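Local coordinates for putative short-chain dehydrogenase/reductase (Burkholderia xenovorans, PDB 5JY1), which binds NAD and probably works as an oxidoreductase of the short-chain dehydrogenase/reductase family, perhaps reducing 3-oxoacyl groups carried on acyl carrier protein, at residues R28-A31 with R32-N36; S151-E155 with T156-L160; G162-N165 with T166-G170; A235-A239 with S240-R244. One frame throughout, in Å; residues are numbered along the deposited sequence.

Interaction 1. Residues R28-A31 with R32-N36; sequences RGVA and RSFGN
Arg-28 and Arg-32 lie side by side one helical turn apart, their side chains pointing the same way. The guanidinium of Arg-28 stacks on that of Arg-32, the two planes 23° apart. Arg-32 CD sits over the centre of the Arg-28 group, 3.8 Å from Arg-28 CZ. A bend at chi3 (56°) lays the Arg-32 chain alongside the extended Arg-28 chain. Arg-28 NH2 and Arg-32 NH1 come within 3.5 Å, and both are donors. Glu-57 OE1 answers them with a salt bridge to each, which probably offsets their like charge. Arg-32 NE has its own salt bridge, to Glu-228.

Four backbone i to i+4 bonds join the segments. Arg-32 N donates to Arg-28 O at 3.0 Å, and Phe-34 N to Val-30 O at 2.8 Å. Gly-35 N likewise donates to Ala-31 O. Ser-33 N reaches Gly-29 O at 3.0 Å. In one of two conformers of the serine, Ser-33 OG also donates to Gly-29 O, at 2.8 Å, from the opposite face of the carbonyl plane.

The other flank is apolar. Val-30 CG1 makes a CH-pi contact over one face of the Phe-34 ring, 3.6 Å from Phe-34 CZ. Helix 227-239 and strands 16-20 and 40-45 pack around this ring. The segments belong to helix 25-36, the crossover helix of the first beta-alpha-beta unit in the Rossmann fold.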
loop_
_atom_site.group_PDB
_atom_site.type_symbol
_atom_site.label_atom_id
_atom_site.label_comp_id
_atom_site.label_asym_id
_atom_site.label_seq_id
_atom_site.Cartn_x
_atom_site.Cartn_y
_atom_site.Cartn_z
ATOM N N ARG A 28 -17.343 -23.014 2.438
ATOM C CA ARG A 28 -18.086 -24.010 1.673
ATOM C C ARG A 28 -17.904 -23.801 0.176
ATOM O O ARG A 28 -17.735 -24.766 -0.582
ATOM C CB ARG A 28 -19.568 -23.945 2.037
ATOM C CG ARG A 28 -20.469 -24.739 1.097
ATOM C CD ARG A 28 -21.916 -24.667 1.543
ATOM N NE ARG A 28 -22.803 -25.411 0.652
ATOM C CZ ARG A 28 -23.331 -24.911 -0.462
ATOM N NH1 ARG A 28 -23.055 -23.666 -0.831
ATOM N NH2 ARG A 28 -24.129 -25.659 -1.214
ATOM N N GLY A 29 -17.952 -22.547 -0.272
ATOM C CA GLY A 29 -17.766 -22.276 -1.686
ATOM C C GLY A 29 -16.377 -22.651 -2.157
ATOM O O GLY A 29 -16.211 -23.217 -3.242
ATOM N N VAL A 30 -15.361 -22.355 -1.342
ATOM C CA VAL A 30 -13.994 -22.745 -1.676
ATOM C C VAL A 30 -13.862 -24.266 -1.706
ATOM O O VAL A 30 -13.267 -24.837 -2.628
ATOM C CB VAL A 30 -12.999 -22.105 -0.688
ATOM C CG1 VAL A 30 -11.598 -22.657 -0.910
ATOM C CG2 VAL A 30 -13.006 -20.582 -0.836
ATOM N N ALA A 31 -14.408 -24.947 -0.692
ATOM C CA ALA A 31 -14.301 -26.402 -0.646
ATOM C C ALA A 31 -14.936 -27.048 -1.872
ATOM O O ALA A 31 -14.365 -27.973 -2.457
ATOM C CB ALA A 31 -14.947 -26.940 0.635
ATOM N N ARG A 32 -16.124 -26.584 -2.268
ATOM C CA ARG A 32 -16.779 -27.139 -3.450
ATOM C C ARG A 32 -15.987 -26.840 -4.719
ATOM O O ARG A 32 -15.888 -27.697 -5.609
ATOM C CB ARG A 32 -18.209 -26.604 -3.552
ATOM C CG ARG A 32 -19.178 -27.243 -2.558
ATOM C CD ARG A 32 -20.459 -26.440 -2.424
ATOM N NE ARG A 32 -21.116 -26.259 -3.716
ATOM C CZ ARG A 32 -22.147 -26.979 -4.145
ATOM N NH1 ARG A 32 -22.668 -27.930 -3.381
ATOM N NH2 ARG A 32 -22.665 -26.739 -5.341
ATOM N N SER A 33 -15.419 -25.630 -4.823
ATOM C CA SER A 33 -14.583 -25.301 -5.976
ATOM C C SER A 33 -13.364 -26.205 -6.043
ATOM O O SER A 33 -12.999 -26.687 -7.120
ATOM C CB SER A 33 -14.143 -23.835 -5.921
ATOM O OG SER A 33 -15.257 -22.974 -5.848
ATOM N N PHE A 34 -12.715 -26.445 -4.898
ATOM C CA PHE A 34 -11.573 -27.355 -4.850
ATOM C C PHE A 34 -11.973 -28.767 -5.265
ATOM O O PHE A 34 -11.225 -29.454 -5.971
ATOM C CB PHE A 34 -10.984 -27.392 -3.435
ATOM C CG PHE A 34 -10.150 -26.195 -3.066
ATOM C CD1 PHE A 34 -10.052 -25.089 -3.897
ATOM C CD2 PHE A 34 -9.444 -26.191 -1.869
ATOM C CE1 PHE A 34 -9.266 -23.994 -3.534
ATOM C CE2 PHE A 34 -8.652 -25.108 -1.509
ATOM C CZ PHE A 34 -8.571 -24.009 -2.340
ATOM N N GLY A 35 -13.129 -29.237 -4.793
ATOM C CA GLY A 35 -13.562 -30.576 -5.155
ATOM C C GLY A 35 -13.732 -30.740 -6.652
ATOM O O GLY A 35 -13.372 -31.776 -7.216
ATOM N N ASN A 36 -14.263 -29.710 -7.318
ATOM C CA ASN A 36 -14.473 -29.778 -8.760
ATOM C C ASN A 36 -13.169 -29.676 -9.543
ATOM O O ASN A 36 -13.142 -30.035 -10.724
ATOM C CB ASN A 36 -15.444 -28.682 -9.205
ATOM C CG ASN A 36 -16.875 -28.959 -8.773
ATOM O OD1 ASN A 36 -17.315 -30.111 -8.736
ATOM N ND2 ASN A 36 -17.606 -27.902 -8.435
#

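Interaction 2. Residues S151-E155 with T156-L160; sequences SIDTE and TGAWL. With NAD (nicotinamide-adenine-dinucleotide), chain E.
Asp-153, in the first turn of the short helix 153-156, meets Ala-158 just after its end. The turn follows Ser-151, a residue of the NAD pocket in this Rossmann-type fold. Hydrogen bonds come first. Thr-156 N donates to Ile-152 O at 3.1 Å, and this carbonyl also accepts from Glu-155 N. Ala-158 N donates to Asp-153 O at 3.2 Å, in the carbonyl plane and on a lone pair. Gly-157, with positive phi, turns the chain out of the helix. At the other end, Ser-151 OG caps Asp-153 N at 3.0 Å. Ser-151 O takes both Thr-154 N and Thr-154 OG1.

Van der Waals contact is lighter. Ala-158 CB sits beside the Asp-153 carboxylate, 3.4 Å from Asp-153 CG. The Ile-152 and Thr-156 side chains cross obliquely, with Ile-152 CG1 4.2 Å from Thr-156 CG2.

Outside the segments, Asp-153 OD2 bonds to His-161, and Glu-155 bonds to His-252 and Tyr-150. Thr-154 O bonds to Arg-176 of the second subunit.

Ser-151 meets the cofactor and is probably the serine of the SDR Ser-Tyr-Lys triad. Its chi1 of 176° turns Ser-151 OG toward the nicotinamide, 3.4 Å from NAD C5N.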
loop_
_atom_site.group_PDB
_atom_site.type_symbol
_atom_site.label_atom_id
_atom_site.label_comp_id
_atom_site.label_asym_id
_atom_site.label_seq_id
_atom_site.Cartn_x
_atom_site.Cartn_y
_atom_site.Cartn_z
ATOM N N SER A 151 -9.469 -8.970 5.565
ATOM C CA SER A 151 -10.672 -8.227 5.237
ATOM C C SER A 151 -10.326 -6.802 4.841
ATOM O O SER A 151 -9.387 -6.197 5.370
ATOM C CB SER A 151 -11.660 -8.208 6.412
ATOM O OG SER A 151 -12.787 -7.392 6.107
ATOM N N ILE A 152 -11.126 -6.263 3.919
ATOM C CA ILE A 152 -11.066 -4.843 3.586
ATOM C C ILE A 152 -11.283 -3.974 4.820
ATOM O O ILE A 152 -10.818 -2.828 4.860
ATOM C CB ILE A 152 -12.097 -4.527 2.476
ATOM C CG1 ILE A 152 -11.942 -3.095 1.970
ATOM C CG2 ILE A 152 -13.514 -4.719 2.992
ATOM C CD1 ILE A 152 -12.829 -2.789 0.795
ATOM N N ASP A 153 -11.969 -4.502 5.845
ATOM C CA ASP A 153 -12.166 -3.741 7.081
ATOM C C ASP A 153 -10.844 -3.367 7.742
ATOM O O ASP A 153 -10.776 -2.353 8.455
ATOM C CB ASP A 153 -13.019 -4.542 8.072
ATOM C CG ASP A 153 -14.491 -4.611 7.682
ATOM O OD1 ASP A 153 -14.920 -3.974 6.687
ATOM O OD2 ASP A 153 -15.232 -5.294 8.416
ATOM N N THR A 154 -9.791 -4.180 7.555
ATOM C CA THR A 154 -8.487 -3.855 8.135
ATOM C C THR A 154 -7.868 -2.635 7.489
ATOM O O THR A 154 -6.952 -2.041 8.070
ATOM C CB THR A 154 -7.482 -5.002 7.979
ATOM O OG1 THR A 154 -7.127 -5.142 6.591
ATOM C CG2 THR A 154 -8.061 -6.298 8.473
ATOM N N GLU A 155 -8.313 -2.287 6.286
ATOM C CA GLU A 155 -7.770 -1.169 5.537
ATOM C C GLU A 155 -8.615 0.090 5.666
ATOM O O GLU A 155 -8.074 1.202 5.586
ATOM C CB GLU A 155 -7.626 -1.574 4.059
ATOM C CG GLU A 155 -6.549 -2.640 3.878
ATOM C CD GLU A 155 -6.719 -3.527 2.656
ATOM O OE1 GLU A 155 -7.823 -3.562 2.071
ATOM O OE2 GLU A 155 -5.735 -4.225 2.306
ATOM N N THR A 156 -9.922 -0.053 5.880
ATOM C CA THR A 156 -10.773 1.105 6.124
ATOM C C THR A 156 -10.910 1.423 7.603
ATOM O O THR A 156 -11.477 2.468 7.941
ATOM C CB THR A 156 -12.181 0.904 5.542
ATOM O OG1 THR A 156 -12.853 -0.145 6.258
ATOM C CG2 THR A 156 -12.121 0.524 4.070
ATOM N N GLY A 157 -10.427 0.543 8.487
ATOM C CA GLY A 157 -10.684 0.693 9.910
ATOM C C GLY A 157 -12.172 0.691 10.201
ATOM O O GLY A 157 -12.673 1.561 10.914
ATOM N N ALA A 158 -12.892 -0.279 9.640
ATOM C CA ALA A 158 -14.349 -0.235 9.657
ATOM C C ALA A 158 -14.893 -0.120 11.078
ATOM O O ALA A 158 -14.429 -0.801 11.998
ATOM C CB ALA A 158 -14.921 -1.481 8.981
ATOM N N TRP A 159 -15.883 0.762 11.242
ATOM C CA TRP A 159 -16.535 0.975 12.530
ATOM C C TRP A 159 -17.109 -0.328 13.076
ATOM O O TRP A 159 -17.586 -1.186 12.327
ATOM C CB TRP A 159 -17.680 1.981 12.403
ATOM C CG TRP A 159 -17.300 3.413 12.159
ATOM C CD1 TRP A 159 -16.817 3.955 10.996
ATOM C CD2 TRP A 159 -17.447 4.504 13.080
ATOM N NE1 TRP A 159 -16.628 5.310 11.154
ATOM C CE2 TRP A 159 -17.006 5.671 12.421
ATOM C CE3 TRP A 159 -17.893 4.603 14.405
ATOM C CZ2 TRP A 159 -17.000 6.928 13.043
ATOM C CZ3 TRP A 159 -17.884 5.855 15.023
ATOM C CH2 TRP A 159 -17.446 7.000 14.336
ATOM N N LEU A 160 -17.066 -0.458 14.404
ATOM C CA LEU A 160 -17.702 -1.511 15.194
ATOM C C LEU A 160 -16.979 -2.846 15.089
ATOM O O LEU A 160 -17.433 -3.823 15.704
ATOM C CB LEU A 160 -19.183 -1.724 14.820
ATOM C CG LEU A 160 -20.084 -0.485 14.741
ATOM C CD1 LEU A 160 -21.522 -0.870 14.403
ATOM C CD2 LEU A 160 -20.033 0.308 16.044
HETATM P PA NAD E . -19.384 -17.622 7.873
HETATM O O1A NAD E . -19.828 -17.032 9.177
HETATM O O2A NAD E . -20.485 -17.682 6.826
HETATM O O5B NAD E . -18.740 -19.147 8.095
HETATM C C5B NAD E . -17.884 -19.302 9.172
HETATM C C4B NAD E . -17.550 -20.842 9.313
HETATM O O4B NAD E . -16.661 -20.983 10.237
HETATM C C3B NAD E . -18.836 -21.580 9.824
HETATM O O3B NAD E . -19.058 -22.731 9.068
HETATM C C2B NAD E . -18.494 -21.901 11.259
HETATM O O2B NAD E . -19.313 -23.064 11.766
HETATM C C1B NAD E . -17.205 -22.170 11.178
HETATM N N9A NAD E . -16.562 -22.067 12.476
HETATM C C8A NAD E . -16.835 -21.163 13.419
HETATM N N7A NAD E . -16.049 -21.400 14.449
HETATM C C5A NAD E . -15.286 -22.454 14.147
HETATM C C6A NAD E . -14.303 -23.112 14.888
HETATM N N6A NAD E . -13.706 -22.950 16.207
HETATM N N1A NAD E . -13.675 -24.148 14.366
HETATM C C2A NAD E . -13.997 -24.573 13.099
HETATM N N3A NAD E . -14.956 -23.947 12.375
HETATM C C4A NAD E . -15.598 -22.867 12.924
HETATM O O3 NAD E . -18.116 -16.718 7.323
HETATM P PN NAD E . -17.885 -16.076 5.841
HETATM O O1N NAD E . -18.767 -14.847 5.690
HETATM O O2N NAD E . -18.173 -17.057 4.690
HETATM O O5D NAD E . -16.310 -15.564 5.804
HETATM C C5D NAD E . -15.274 -16.536 5.674
HETATM C C4D NAD E . -13.876 -15.836 5.742
HETATM O O4D NAD E . -13.852 -14.772 4.942
HETATM C C3D NAD E . -13.659 -15.305 7.163
HETATM O O3D NAD E . -12.365 -15.402 7.525
HETATM C C2D NAD E . -14.074 -13.818 7.044
HETATM O O2D NAD E . -13.444 -13.086 8.175
HETATM C C1D NAD E . -13.614 -13.470 5.860
HETATM N N1N NAD E . -14.344 -12.357 5.275
HETATM C C2N NAD E . -15.567 -12.544 4.710
HETATM C C3N NAD E . -16.269 -11.474 4.151
HETATM C C7N NAD E . -17.631 -11.669 3.525
HETATM O O7N NAD E . -18.152 -10.773 2.878
HETATM N N7N NAD E . -18.317 -12.891 3.684
HETATM C C4N NAD E . -15.716 -10.219 4.175
HETATM C C5N NAD E . -14.500 -10.029 4.729
HETATM C C6N NAD E . -13.798 -11.110 5.284
#

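Interaction 3. Residues G162-N165 with T166-G170; sequences GDYN and TAKAG. With NAD (nicotinamide-adenine-dinucleotide), chain E; ACT (acetate ion), chain H.
Tyr-164 and Lys-168, one turn apart on helix 162-182, reach the ribose of NAD together. Lys-168 NZ donates to NAD O3D at 2.9 Å. Tyr-164 OH is 2.7 Å from NAD O2D, which lies at the edge of the ring and in its plane. The same hydroxyl is a very short 2.5 Å from OXT of an acetate, probably from the crystallisation liquor.

Behind these polar ends the two side chains cross. Lys-168 CG stands over the centre of one face of the Tyr-164 ring in a CH-pi contact, 3.9 Å from the centroid. Further out, Lys-168 CE lies 3.6 Å from Tyr-164 CE1. The lysine gets there by bending at chi2 (-63°) and then running extended. Phe-149 O takes a second bond from Lys-168 NZ.

The helix sets the spacing. Lys-168 N donates to Tyr-164 O at 2.9 Å, tying the two residues by backbone as well. Ala-167 N and Ala-169 N bond to Asp-163 O and Asn-165 O. Gly-162 O accepts from Thr-166 N and, at 2.9 Å, from Thr-166 OG1, on opposite faces of its plane. Asp-163 is anchored by Lys-111, Thr-103 and Thr-119. Asn-165 ND2 bonds to Ser-177 of the second subunit.

The pair matches the Tyr-X-X-X-Lys motif of the SDR family. As in relatives, Tyr-164 is probably the acid-base residue, and Lys-168, bonded to O3D, probably orients the ribose.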
loop_
_atom_site.group_PDB
_atom_site.type_symbol
_atom_site.label_atom_id
_atom_site.label_comp_id
_atom_site.label_asym_id
_atom_site.label_seq_id
_atom_site.Cartn_x
_atom_site.Cartn_y
_atom_site.Cartn_z
ATOM N N GLY A 162 -13.418 -3.231 15.607
ATOM C CA GLY A 162 -12.034 -2.950 15.985
ATOM C C GLY A 162 -11.213 -4.190 16.305
ATOM O O GLY A 162 -10.044 -4.287 15.919
ATOM N N ASP A 163 -11.810 -5.155 17.011
ATOM C CA ASP A 163 -11.079 -6.376 17.349
ATOM C C ASP A 163 -10.803 -7.215 16.106
ATOM O O ASP A 163 -9.692 -7.721 15.914
ATOM C CB ASP A 163 -11.853 -7.185 18.405
ATOM C CG ASP A 163 -13.310 -7.458 18.016
ATOM O OD1 ASP A 163 -13.908 -6.686 17.241
ATOM O OD2 ASP A 163 -13.874 -8.458 18.500
ATOM N N TYR A 164 -11.818 -7.384 15.259
ATOM C CA TYR A 164 -11.664 -8.081 13.991
ATOM C C TYR A 164 -10.584 -7.434 13.128
ATOM O O TYR A 164 -9.704 -8.120 12.588
ATOM C CB TYR A 164 -13.022 -8.071 13.295
ATOM C CG TYR A 164 -13.101 -8.678 11.930
ATOM C CD1 TYR A 164 -13.256 -10.045 11.768
ATOM C CD2 TYR A 164 -13.087 -7.876 10.796
ATOM C CE1 TYR A 164 -13.355 -10.606 10.513
ATOM C CE2 TYR A 164 -13.192 -8.425 9.537
ATOM C CZ TYR A 164 -13.326 -9.789 9.403
ATOM O OH TYR A 164 -13.432 -10.351 8.155
ATOM N N ASN A 165 -10.622 -6.101 13.013
ATOM C CA ASN A 165 -9.651 -5.386 12.184
ATOM C C ASN A 165 -8.231 -5.609 12.677
ATOM O O ASN A 165 -7.299 -5.749 11.876
ATOM C CB ASN A 165 -9.954 -3.881 12.172
ATOM C CG ASN A 165 -11.346 -3.552 11.675
ATOM O OD1 ASN A 165 -11.990 -4.348 10.977
ATOM N ND2 ASN A 165 -11.826 -2.361 12.033
ATOM N N THR A 166 -8.049 -5.630 13.999
ATOM C CA THR A 166 -6.736 -5.864 14.588
ATOM C C THR A 166 -6.242 -7.276 14.294
ATOM O O THR A 166 -5.109 -7.467 13.839
ATOM C CB THR A 166 -6.822 -5.617 16.092
ATOM O OG1 THR A 166 -7.161 -4.239 16.309
ATOM C CG2 THR A 166 -5.500 -5.938 16.780
ATOM N N ALA A 167 -7.088 -8.278 14.538
ATOM C CA ALA A 167 -6.665 -9.665 14.341
ATOM C C ALA A 167 -6.390 -9.958 12.871
ATOM O O ALA A 167 -5.385 -10.602 12.539
ATOM C CB ALA A 167 -7.725 -10.620 14.888
ATOM N N LYS A 168 -7.257 -9.479 11.974
ATOM C CA LYS A 168 -7.058 -9.743 10.550
ATOM C C LYS A 168 -5.860 -8.977 9.993
ATOM O O LYS A 168 -5.201 -9.451 9.059
ATOM C CB LYS A 168 -8.335 -9.412 9.769
ATOM C CG LYS A 168 -9.531 -10.342 10.042
ATOM C CD LYS A 168 -9.239 -11.775 9.611
ATOM C CE LYS A 168 -10.534 -12.563 9.415
ATOM N NZ LYS A 168 -10.274 -13.917 8.829
ATOM N N ALA A 169 -5.538 -7.811 10.562
ATOM C CA ALA A 169 -4.284 -7.159 10.199
ATOM C C ALA A 169 -3.089 -8.019 10.602
ATOM O O ALA A 169 -2.125 -8.154 9.835
ATOM C CB ALA A 169 -4.201 -5.773 10.851
ATOM N N GLY A 170 -3.136 -8.612 11.799
ATOM C CA GLY A 170 -2.092 -9.550 12.192
ATOM C C GLY A 170 -1.915 -10.684 11.198
ATOM O O GLY A 170 -0.788 -11.118 10.927
HETATM P PA NAD E . -19.384 -17.622 7.873
HETATM O O1A NAD E . -19.828 -17.032 9.177
HETATM O O2A NAD E . -20.485 -17.682 6.826
HETATM O O5B NAD E . -18.740 -19.147 8.095
HETATM C C5B NAD E . -17.884 -19.302 9.172
HETATM C C4B NAD E . -17.550 -20.842 9.313
HETATM O O4B NAD E . -16.661 -20.983 10.237
HETATM C C3B NAD E . -18.836 -21.580 9.824
HETATM O O3B NAD E . -19.058 -22.731 9.068
HETATM C C2B NAD E . -18.494 -21.901 11.259
HETATM O O2B NAD E . -19.313 -23.064 11.766
HETATM C C1B NAD E . -17.205 -22.170 11.178
HETATM N N9A NAD E . -16.562 -22.067 12.476
HETATM C C8A NAD E . -16.835 -21.163 13.419
HETATM N N7A NAD E . -16.049 -21.400 14.449
HETATM C C5A NAD E . -15.286 -22.454 14.147
HETATM C C6A NAD E . -14.303 -23.112 14.888
HETATM N N6A NAD E . -13.706 -22.950 16.207
HETATM N N1A NAD E . -13.675 -24.148 14.366
HETATM C C2A NAD E . -13.997 -24.573 13.099
HETATM N N3A NAD E . -14.956 -23.947 12.375
HETATM C C4A NAD E . -15.598 -22.867 12.924
HETATM O O3 NAD E . -18.116 -16.718 7.323
HETATM P PN NAD E . -17.885 -16.076 5.841
HETATM O O1N NAD E . -18.767 -14.847 5.690
HETATM O O2N NAD E . -18.173 -17.057 4.690
HETATM O O5D NAD E . -16.310 -15.564 5.804
HETATM C C5D NAD E . -15.274 -16.536 5.674
HETATM C C4D NAD E . -13.876 -15.836 5.742
HETATM O O4D NAD E . -13.852 -14.772 4.942
HETATM C C3D NAD E . -13.659 -15.305 7.163
HETATM O O3D NAD E . -12.365 -15.402 7.525
HETATM C C2D NAD E . -14.074 -13.818 7.044
HETATM O O2D NAD E . -13.444 -13.086 8.175
HETATM C C1D NAD E . -13.614 -13.470 5.860
HETATM N N1N NAD E . -14.344 -12.357 5.275
HETATM C C2N NAD E . -15.567 -12.544 4.710
HETATM C C3N NAD E . -16.269 -11.474 4.151
HETATM C C7N NAD E . -17.631 -11.669 3.525
HETATM O O7N NAD E . -18.152 -10.773 2.878
HETATM N N7N NAD E . -18.317 -12.891 3.684
HETATM C C4N NAD E . -15.716 -10.219 4.175
HETATM C C5N NAD E . -14.500 -10.029 4.729
HETATM C C6N NAD E . -13.798 -11.110 5.284
HETATM C C ACT H . -16.857 -11.066 7.840
HETATM O O ACT H . -17.138 -9.865 7.652
HETATM O OXT ACT H . -15.695 -11.295 8.238
HETATM C CH3 ACT H . -17.855 -12.161 7.602
#

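Interaction 4. Residues A235-A239 with S240-R244; sequences AVFFA and SEMSR
The Phe-237 ring carries Ser-243 CB over one face, offset toward the rim, in a CH-pi contact 3.9 Å from the centroid. Met-242 crosses this side chain at about a right angle, its CB 3.6 Å from Phe-237 CD1. The neighbouring Phe-238 ring takes Phe-237 CD2 over the centre of one face. In the assembly the Phe-237 ring also stacks with Phe-237 of the fourth subunit. Phe-237 CG is anti to the backbone N (chi1 174°), which brings the ring to Met-242 and Ser-243.

These residues form the exit of helix 227-239, which flanks the Rossmann-type sheet and leads toward strand 250-253, outermost within this chain. Phe-237 O is the polar hub. Ser-243 OG donates to it at 2.8 Å, and Ser-240 N makes a weak bond at 3.3 Å. Ser-240 OG lies 3.1 Å from Phe-237 O. It also accepts from Met-242 N at 3.1 Å, which makes an ST turn. Ala-239 O is buried here and has no partner in the model.

Arg-244 NE forms a salt bridge back to Glu-241 OE1, in the guanidinium plane. Arg-244 NH1 forms another, to Asp-230 of the fourth subunit.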
loop_
_atom_site.group_PDB
_atom_site.type_symbol
_atom_site.label_atom_id
_atom_site.label_comp_id
_atom_site.label_asym_id
_atom_site.label_seq_id
_atom_site.Cartn_x
_atom_site.Cartn_y
_atom_site.Cartn_z
ATOM N N ALA A 235 -9.346 -18.586 -4.833
ATOM C CA ALA A 235 -8.696 -19.571 -3.980
ATOM C C ALA A 235 -8.019 -20.660 -4.806
ATOM O O ALA A 235 -6.907 -21.093 -4.482
ATOM C CB ALA A 235 -9.721 -20.181 -3.025
ATOM N N VAL A 236 -8.683 -21.135 -5.865
ATOM C CA VAL A 236 -8.066 -22.146 -6.723
ATOM C C VAL A 236 -6.764 -21.619 -7.322
ATOM O O VAL A 236 -5.751 -22.327 -7.361
ATOM C CB VAL A 236 -9.055 -22.597 -7.815
ATOM C CG1 VAL A 236 -8.341 -23.469 -8.853
ATOM C CG2 VAL A 236 -10.207 -23.386 -7.193
ATOM N N PHE A 237 -6.767 -20.369 -7.798
ATOM C CA PHE A 237 -5.536 -19.770 -8.311
ATOM C C PHE A 237 -4.406 -19.880 -7.294
ATOM O O PHE A 237 -3.322 -20.393 -7.601
ATOM C CB PHE A 237 -5.779 -18.304 -8.682
ATOM C CG PHE A 237 -4.519 -17.553 -9.080
ATOM C CD1 PHE A 237 -3.868 -17.837 -10.277
ATOM C CD2 PHE A 237 -4.016 -16.548 -8.264
ATOM C CE1 PHE A 237 -2.715 -17.151 -10.642
ATOM C CE2 PHE A 237 -2.866 -15.841 -8.626
ATOM C CZ PHE A 237 -2.222 -16.141 -9.818
ATOM N N PHE A 238 -4.656 -19.432 -6.063
ATOM C CA PHE A 238 -3.624 -19.421 -5.035
ATOM C C PHE A 238 -3.332 -20.799 -4.464
ATOM O O PHE A 238 -2.430 -20.918 -3.626
ATOM C CB PHE A 238 -4.017 -18.471 -3.897
ATOM C CG PHE A 238 -3.801 -17.022 -4.229
ATOM C CD1 PHE A 238 -2.519 -16.539 -4.447
ATOM C CD2 PHE A 238 -4.867 -16.143 -4.319
ATOM C CE1 PHE A 238 -2.303 -15.207 -4.755
ATOM C CE2 PHE A 238 -4.660 -14.813 -4.630
ATOM C CZ PHE A 238 -3.376 -14.345 -4.850
ATOM N N ALA A 239 -4.072 -21.831 -4.877
ATOM C CA ALA A 239 -3.831 -23.192 -4.414
ATOM C C ALA A 239 -3.194 -24.079 -5.476
ATOM O O ALA A 239 -2.988 -25.275 -5.222
ATOM C CB ALA A 239 -5.149 -23.826 -3.945
ATOM N N SER A 240 -2.870 -23.532 -6.643
ATOM C CA SER A 240 -2.498 -24.307 -7.819
ATOM C C SER A 240 -1.121 -23.890 -8.333
ATOM O O SER A 240 -0.466 -22.994 -7.789
ATOM C CB SER A 240 -3.540 -24.133 -8.923
ATOM O OG SER A 240 -3.466 -22.818 -9.475
ATOM N N GLU A 241 -0.687 -24.556 -9.412
ATOM C CA GLU A 241 0.560 -24.162 -10.057
ATOM C C GLU A 241 0.445 -22.820 -10.760
ATOM O O GLU A 241 1.476 -22.229 -11.105
ATOM C CB GLU A 241 1.025 -25.224 -11.061
ATOM C CG GLU A 241 1.478 -26.528 -10.452
ATOM C CD GLU A 241 2.858 -26.478 -9.771
ATOM O OE1 GLU A 241 3.542 -25.435 -9.798
ATOM O OE2 GLU A 241 3.270 -27.522 -9.229
ATOM N N MET A 242 -0.774 -22.319 -10.986
ATOM C CA MET A 242 -0.912 -21.035 -11.672
ATOM C C MET A 242 -0.245 -19.908 -10.896
ATOM O O MET A 242 0.209 -18.925 -11.495
ATOM C CB MET A 242 -2.383 -20.698 -11.897
ATOM C CG MET A 242 -3.131 -21.697 -12.753
ATOM S SD MET A 242 -4.830 -21.140 -13.025
ATOM C CE MET A 242 -4.587 -19.780 -14.179
ATOM N N SER A 243 -0.212 -20.013 -9.567
ATOM C CA SER A 243 0.368 -18.992 -8.706
ATOM C C SER A 243 1.743 -19.389 -8.183
ATOM O O SER A 243 2.180 -18.856 -7.158
ATOM C CB SER A 243 -0.572 -18.702 -7.540
ATOM O OG SER A 243 -0.741 -19.877 -6.759
ATOM N N ARG A 244 2.437 -20.298 -8.884
ATOM C CA ARG A 244 3.711 -20.832 -8.415
ATOM C C ARG A 244 4.791 -19.767 -8.267
ATOM O O ARG A 244 5.797 -20.022 -7.592
ATOM C CB ARG A 244 4.205 -21.929 -9.369
ATOM C CG ARG A 244 4.622 -21.374 -10.734
ATOM C CD ARG A 244 4.598 -22.407 -11.834
ATOM N NE ARG A 244 5.401 -23.589 -11.534
ATOM C CZ ARG A 244 6.657 -23.763 -11.933
ATOM N NH1 ARG A 244 7.276 -22.822 -12.640
ATOM N NH2 ARG A 244 7.298 -24.884 -11.625
#

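How the interactions relate
All four contacts are local and follow one another in series; none nests or crosses. Interaction 1 runs along helix 25-36, between the first two strands. Interaction 2 closes the short turn after strand 144-149. Interaction 3 soon follows on helix 162-182, and the two touch: Ala-158 O probably accepts from Asn-165 ND2 at 3.0 Å. Both reach NAD and the second subunit. Interaction 4 closes the exit of helix 227-239. It returns to interaction 1, where Phe-34 packs on Val-236 and Ala-239, joining helices far apart in sequence. Interactions 1 and 4 lie about 26 to 27 Å from interactions 2 and 3, centre to centre.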